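Local coordinates for protein STU0660 (Streptococcus thermophilus, PDB 3ZTH) that is a large Csn2-type Cas protein of CRISPR-mediated bacterial immunity, binds magnesium and probably acts by binding DNA, at residues W35-Y47 and I69-S81. Residues are numbered along the deposited sequence; the frame is centred on the assembly and turned at random.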
loop_
_atom_site.group_PDB
_atom_site.type_symbol
_atom_site.label_atom_id
_atom_site.label_comp_id
_atom_site.label_asym_id
_atom_site.label_seq_id
_atom_site.Cartn_x
_atom_site.Cartn_y
_atom_site.Cartn_z
ATOM N N TRP A 35 -17.833 -23.843 -17.106
ATOM C CA TRP A 35 -16.724 -23.891 -16.149
ATOM C C TRP A 35 -16.502 -22.523 -15.489
ATOM O O TRP A 35 -16.283 -22.433 -14.282
ATOM C CB TRP A 35 -15.411 -24.316 -16.829
ATOM C CG TRP A 35 -14.239 -24.145 -15.911
ATOM C CD1 TRP A 35 -13.925 -24.927 -14.838
ATOM C CD2 TRP A 35 -13.325 -23.038 -15.876
ATOM N NE1 TRP A 35 -12.887 -24.375 -14.129
ATOM C CE2 TRP A 35 -12.497 -23.216 -14.741
ATOM C CE3 TRP A 35 -13.129 -21.911 -16.686
ATOM C CZ2 TRP A 35 -11.487 -22.309 -14.393
ATOM C CZ3 TRP A 35 -12.124 -21.003 -16.343
ATOM C CH2 TRP A 35 -11.315 -21.209 -15.203
ATOM N N GLN A 36 -16.550 -21.462 -16.286
ATOM C CA GLN A 36 -16.325 -20.111 -15.774
ATOM C C GLN A 36 -17.349 -19.719 -14.713
ATOM O O GLN A 36 -17.009 -19.114 -13.703
ATOM C CB GLN A 36 -16.357 -19.104 -16.933
ATOM C CG GLN A 36 -15.962 -17.673 -16.566
ATOM C CD GLN A 36 -14.509 -17.552 -16.124
ATOM O OE1 GLN A 36 -14.203 -17.641 -14.929
ATOM N NE2 GLN A 36 -13.604 -17.363 -17.090
ATOM N N ILE A 37 -18.607 -20.056 -14.957
ATOM C CA ILE A 37 -19.670 -19.744 -14.015
ATOM C C ILE A 37 -19.487 -20.570 -12.746
ATOM O O ILE A 37 -19.553 -20.047 -11.635
ATOM C CB ILE A 37 -21.052 -20.081 -14.598
ATOM C CG1 ILE A 37 -21.372 -19.167 -15.781
ATOM C CG2 ILE A 37 -22.099 -19.947 -13.519
ATOM C CD1 ILE A 37 -21.632 -17.709 -15.381
ATOM N N LEU A 38 -19.274 -21.871 -12.918
ATOM C CA LEU A 38 -19.086 -22.766 -11.788
ATOM C C LEU A 38 -18.000 -22.283 -10.828
ATOM O O LEU A 38 -18.213 -22.182 -9.618
ATOM C CB LEU A 38 -18.737 -24.165 -12.290
ATOM C CG LEU A 38 -19.918 -25.032 -12.710
ATOM C CD1 LEU A 38 -19.425 -26.267 -13.430
ATOM C CD2 LEU A 38 -20.705 -25.414 -11.479
ATOM N N SER A 39 -16.835 -21.971 -11.375
ATOM C CA SER A 39 -15.736 -21.525 -10.541
ATOM C C SER A 39 -16.016 -20.175 -9.887
ATOM O O SER A 39 -15.624 -19.946 -8.746
ATOM C CB SER A 39 -14.447 -21.464 -11.363
ATOM O OG SER A 39 -14.535 -20.477 -12.365
ATOM N N TRP A 40 -16.684 -19.278 -10.605
ATOM C CA TRP A 40 -16.989 -17.965 -10.048
ATOM C C TRP A 40 -18.030 -18.091 -8.954
ATOM O O TRP A 40 -17.883 -17.529 -7.875
ATOM C CB TRP A 40 -17.505 -17.030 -11.141
ATOM C CG TRP A 40 -16.419 -16.318 -11.897
ATOM C CD1 TRP A 40 -15.077 -16.600 -11.879
ATOM C CD2 TRP A 40 -16.582 -15.203 -12.785
ATOM N NE1 TRP A 40 -14.398 -15.728 -12.699
ATOM C CE2 TRP A 40 -15.295 -14.860 -13.267
ATOM C CE3 TRP A 40 -17.690 -14.459 -13.219
ATOM C CZ2 TRP A 40 -15.088 -13.800 -14.163
ATOM C CZ3 TRP A 40 -17.483 -13.405 -14.109
ATOM C CH2 TRP A 40 -16.189 -13.087 -14.569
ATOM N N TYR A 41 -19.081 -18.845 -9.245
ATOM C CA TYR A 41 -20.168 -19.057 -8.309
ATOM C C TYR A 41 -19.692 -19.682 -7.004
ATOM O O TYR A 41 -19.932 -19.143 -5.920
ATOM C CB TYR A 41 -21.209 -19.975 -8.941
ATOM C CG TYR A 41 -22.566 -19.934 -8.277
ATOM C CD1 TYR A 41 -23.408 -18.829 -8.438
ATOM C CD2 TYR A 41 -23.036 -21.020 -7.535
ATOM C CE1 TYR A 41 -24.680 -18.806 -7.889
ATOM C CE2 TYR A 41 -24.312 -21.011 -6.980
ATOM C CZ TYR A 41 -25.131 -19.900 -7.165
ATOM O OH TYR A 41 -26.413 -19.893 -6.657
ATOM N N PHE A 42 -19.026 -20.826 -7.109
ATOM C CA PHE A 42 -18.553 -21.536 -5.927
ATOM C C PHE A 42 -17.174 -21.114 -5.449
ATOM O O PHE A 42 -16.778 -21.449 -4.338
ATOM C CB PHE A 42 -18.554 -23.046 -6.189
ATOM C CG PHE A 42 -19.929 -23.624 -6.414
ATOM C CD1 PHE A 42 -20.922 -23.496 -5.444
ATOM C CD2 PHE A 42 -20.230 -24.302 -7.593
ATOM C CE1 PHE A 42 -22.188 -24.033 -5.644
ATOM C CE2 PHE A 42 -21.494 -24.843 -7.802
ATOM C CZ PHE A 42 -22.477 -24.709 -6.823
ATOM N N GLY A 43 -16.452 -20.370 -6.282
ATOM C CA GLY A 43 -15.114 -19.932 -5.930
ATOM C C GLY A 43 -15.007 -18.642 -5.137
ATOM O O GLY A 43 -13.903 -18.252 -4.755
ATOM N N GLY A 44 -16.127 -17.968 -4.898
ATOM C CA GLY A 44 -16.081 -16.739 -4.126
ATOM C C GLY A 44 -15.761 -15.481 -4.914
ATOM O O GLY A 44 -15.291 -14.482 -4.363
ATOM N N LYS A 45 -16.019 -15.521 -6.213
ATOM C CA LYS A 45 -15.765 -14.371 -7.062
ATOM C C LYS A 45 -16.543 -13.130 -6.613
ATOM O O LYS A 45 -17.741 -13.197 -6.342
ATOM C CB LYS A 45 -16.148 -14.714 -8.502
ATOM C CG LYS A 45 -16.082 -13.562 -9.474
ATOM C CD LYS A 45 -14.653 -13.197 -9.804
ATOM C CE LYS A 45 -14.604 -12.179 -10.940
ATOM N NZ LYS A 45 -13.210 -11.925 -11.406
ATOM N N LYS A 46 -15.849 -12.000 -6.528
ATOM C CA LYS A 46 -16.478 -10.730 -6.173
ATOM C C LYS A 46 -16.717 -10.076 -7.533
ATOM O O LYS A 46 -15.778 -9.695 -8.229
ATOM C CB LYS A 46 -15.535 -9.889 -5.311
ATOM C CG LYS A 46 -15.184 -10.552 -3.978
ATOM C CD LYS A 46 -13.897 -9.986 -3.389
ATOM C CE LYS A 46 -13.315 -10.915 -2.331
ATOM N NZ LYS A 46 -11.880 -10.614 -2.056
ATOM N N TYR A 47 -17.983 -9.971 -7.909
ATOM C CA TYR A 47 -18.367 -9.434 -9.201
ATOM C C TYR A 47 -18.260 -7.933 -9.404
ATOM O O TYR A 47 -18.729 -7.148 -8.582
ATOM C CB TYR A 47 -19.803 -9.837 -9.509
ATOM C CG TYR A 47 -20.117 -11.302 -9.310
ATOM C CD1 TYR A 47 -19.483 -12.285 -10.069
ATOM C CD2 TYR A 47 -21.103 -11.698 -8.407
ATOM C CE1 TYR A 47 -19.829 -13.636 -9.942
ATOM C CE2 TYR A 47 -21.455 -13.036 -8.269
ATOM C CZ TYR A 47 -20.819 -14.000 -9.041
ATOM O OH TYR A 47 -21.186 -15.322 -8.918
ATOM N N ILE A 69 -32.392 -22.068 -5.254
ATOM C CA ILE A 69 -31.035 -21.577 -5.388
ATOM C C ILE A 69 -30.032 -22.409 -4.606
ATOM O O ILE A 69 -30.233 -22.707 -3.428
ATOM C CB ILE A 69 -30.929 -20.108 -4.944
ATOM C CG1 ILE A 69 -31.657 -19.221 -5.953
ATOM C CG2 ILE A 69 -29.477 -19.697 -4.840
ATOM C CD1 ILE A 69 -31.615 -17.737 -5.622
ATOM N N VAL A 70 -28.956 -22.795 -5.282
ATOM C CA VAL A 70 -27.898 -23.570 -4.655
ATOM C C VAL A 70 -26.932 -22.551 -4.077
ATOM O O VAL A 70 -26.306 -21.810 -4.815
ATOM C CB VAL A 70 -27.159 -24.434 -5.690
ATOM C CG1 VAL A 70 -26.090 -25.273 -5.003
ATOM C CG2 VAL A 70 -28.151 -25.318 -6.422
ATOM N N LYS A 71 -26.823 -22.500 -2.756
ATOM C CA LYS A 71 -25.940 -21.534 -2.105
ATOM C C LYS A 71 -24.498 -21.602 -2.592
ATOM O O LYS A 71 -23.949 -22.684 -2.799
ATOM C CB LYS A 71 -25.964 -21.723 -0.588
ATOM C CG LYS A 71 -27.317 -21.496 0.042
ATOM C CD LYS A 71 -27.215 -21.588 1.552
ATOM C CE LYS A 71 -28.576 -21.430 2.211
ATOM N NZ LYS A 71 -28.463 -21.473 3.699
ATOM N N ARG A 72 -23.892 -20.432 -2.764
ATOM C CA ARG A 72 -22.514 -20.337 -3.221
ATOM C C ARG A 72 -21.569 -20.890 -2.159
ATOM O O ARG A 72 -20.452 -21.317 -2.458
ATOM C CB ARG A 72 -22.162 -18.876 -3.525
ATOM C CG ARG A 72 -23.007 -18.255 -4.633
ATOM C CD ARG A 72 -22.559 -16.838 -4.956
ATOM N NE ARG A 72 -21.167 -16.797 -5.398
ATOM C CZ ARG A 72 -20.490 -15.681 -5.649
ATOM N NH1 ARG A 72 -21.074 -14.503 -5.504
ATOM N NH2 ARG A 72 -19.221 -15.742 -6.039
ATOM N N SER A 73 -22.038 -20.887 -0.919
ATOM C CA SER A 73 -21.258 -21.373 0.213
ATOM C C SER A 73 -21.474 -22.870 0.416
ATOM O O SER A 73 -20.831 -23.493 1.257
ATOM C CB SER A 73 -21.690 -20.631 1.479
ATOM O OG SER A 73 -23.056 -20.896 1.770
ATOM N N SER A 74 -22.381 -23.441 -0.363
ATOM C CA SER A 74 -22.713 -24.853 -0.256
ATOM C C SER A 74 -21.543 -25.848 -0.290
ATOM O O SER A 74 -21.647 -26.935 0.275
ATOM C CB SER A 74 -23.726 -25.216 -1.345
ATOM O OG SER A 74 -24.177 -26.547 -1.192
ATOM N N TYR A 75 -20.436 -25.491 -0.937
ATOM C CA TYR A 75 -19.294 -26.406 -1.024
ATOM C C TYR A 75 -17.963 -25.757 -0.707
ATOM O O TYR A 75 -17.817 -24.543 -0.803
ATOM C CB TYR A 75 -19.133 -26.967 -2.447
ATOM C CG TYR A 75 -20.302 -27.712 -3.035
ATOM C CD1 TYR A 75 -20.499 -29.067 -2.771
ATOM C CD2 TYR A 75 -21.187 -27.075 -3.899
ATOM C CE1 TYR A 75 -21.546 -29.765 -3.358
ATOM C CE2 TYR A 75 -22.237 -27.766 -4.491
ATOM C CZ TYR A 75 -22.411 -29.110 -4.216
ATOM O OH TYR A 75 -23.463 -29.789 -4.797
ATOM N N HIS A 76 -16.992 -26.589 -0.336
ATOM C CA HIS A 76 -15.625 -26.140 -0.127
ATOM C C HIS A 76 -15.095 -26.428 -1.528
ATOM O O HIS A 76 -14.713 -27.556 -1.843
ATOM C CB HIS A 76 -14.895 -27.007 0.898
ATOM C CG HIS A 76 -15.143 -26.597 2.315
ATOM N ND1 HIS A 76 -16.185 -27.100 3.065
ATOM C CD2 HIS A 76 -14.514 -25.692 3.103
ATOM C CE1 HIS A 76 -16.188 -26.522 4.254
ATOM N NE2 HIS A 76 -15.184 -25.664 4.301
ATOM N N TYR A 77 -15.114 -25.402 -2.367
ATOM C CA TYR A 77 -14.710 -25.499 -3.765
ATOM C C TYR A 77 -13.213 -25.425 -4.066
ATOM O O TYR A 77 -12.523 -24.517 -3.611
ATOM C CB TYR A 77 -15.418 -24.392 -4.542
ATOM C CG TYR A 77 -15.229 -24.443 -6.034
ATOM C CD1 TYR A 77 -15.975 -25.321 -6.816
ATOM C CD2 TYR A 77 -14.310 -23.606 -6.669
ATOM C CE1 TYR A 77 -15.816 -25.366 -8.197
ATOM C CE2 TYR A 77 -14.138 -23.645 -8.050
ATOM C CZ TYR A 77 -14.895 -24.529 -8.808
ATOM O OH TYR A 77 -14.733 -24.582 -10.175
ATOM N N ILE A 78 -12.713 -26.378 -4.841
ATOM C CA ILE A 78 -11.310 -26.352 -5.229
ATOM C C ILE A 78 -11.199 -26.500 -6.734
ATOM O O ILE A 78 -11.561 -27.536 -7.293
ATOM C CB ILE A 78 -10.490 -27.478 -4.617
ATOM C CG1 ILE A 78 -10.395 -27.306 -3.105
ATOM C CG2 ILE A 78 -9.106 -27.484 -5.256
ATOM C CD1 ILE A 78 -9.484 -28.335 -2.424
ATOM N N ASP A 79 -10.684 -25.467 -7.387
ATOM C CA ASP A 79 -10.537 -25.496 -8.831
ATOM C C ASP A 79 -9.131 -25.863 -9.261
ATOM O O ASP A 79 -8.169 -25.210 -8.881
ATOM C CB ASP A 79 -10.896 -24.141 -9.434
ATOM C CG ASP A 79 -11.125 -24.226 -10.931
ATOM O OD1 ASP A 79 -10.138 -24.113 -11.686
ATOM O OD2 ASP A 79 -12.286 -24.426 -11.349
ATOM N N ILE A 80 -9.017 -26.919 -10.053
ATOM C CA ILE A 80 -7.729 -27.345 -10.562
ATOM C C ILE A 80 -7.765 -27.363 -12.087
ATOM O O ILE A 80 -8.217 -28.325 -12.703
ATOM C CB ILE A 80 -7.344 -28.728 -10.014
ATOM C CG1 ILE A 80 -7.025 -28.605 -8.521
ATOM C CG2 ILE A 80 -6.135 -29.271 -10.748
ATOM C CD1 ILE A 80 -6.583 -29.905 -7.882
ATOM N N SER A 81 -7.303 -26.271 -12.686
ATOM C CA SER A 81 -7.273 -26.144 -14.136
ATOM C C SER A 81 -5.849 -26.110 -14.651
ATOM O O SER A 81 -5.622 -25.904 -15.838
ATOM C CB SER A 81 -8.025 -24.887 -14.577
ATOM O OG SER A 81 -9.423 -25.056 -14.378
HETATM O O HOH W 1 -18.563 -18.648 -3.420
#
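Phe42, on the last turn of helix 28-43, pushes its ring into a notch formed by Tyr75, Val70 and the backbone of Lys71 and Arg72, a worked example of how a helix is seated on the edge strand of a P-loop NTPase-like alpha/beta sheet. Strand 76-80 is outermost in that sheet within the chain, beside strand 199-204; the axes of 35-43 and 76-80 make 140° between their N-to-C directions, closer to antiparallel than to crossed. The notch has differently shaped walls. Tyr75 turns its edge to one face of Phe42 in a T-shaped pair, centroids 5.2 Å apart with planes at 87°, while Tyr41 CD2 lies over the opposite face. The carbonyl oxygens of Lys71 and Arg72 lie in plane at the ring's edge, where Val70 CG1 also packs. Tyr77 instead packs its CD1 3.5 Å from Phe42 CB, its ring lying along the helix surface at Ser39 and Gly43. Asp79 fills the next gap: two donors grip OD2, Tyr77 OH on the anti lone pair and, at 2.8 Å on the syn one, Trp35 NE1, in a bent bond tilted from the indole plane. Ser81 OG donates to Asp79 OD1. At the C-terminal end of the helix, Arg72 of the Lys71-Ser74 turn sets CG 3.6 Å from the centroid of the Tyr41 ring, a CH-pi contact almost on the normal; at the ring edge Tyr41 OH donates a 2.7 Å hydrogen bond to Val70 O. The bend at chi3 (60°) turns the guanidinium back over the helix end, where Tyr47 OH rests above one face. In the guanidinium plane, Arg72 NE donates a nearly straight hydrogen bond of 2.7 Å to Tyr41 O. NH2 adds a weak bond to Trp40 O and, beyond Gly44, a nearly linear one of 3.0 Å to an in-plane lone pair of Lys45 O.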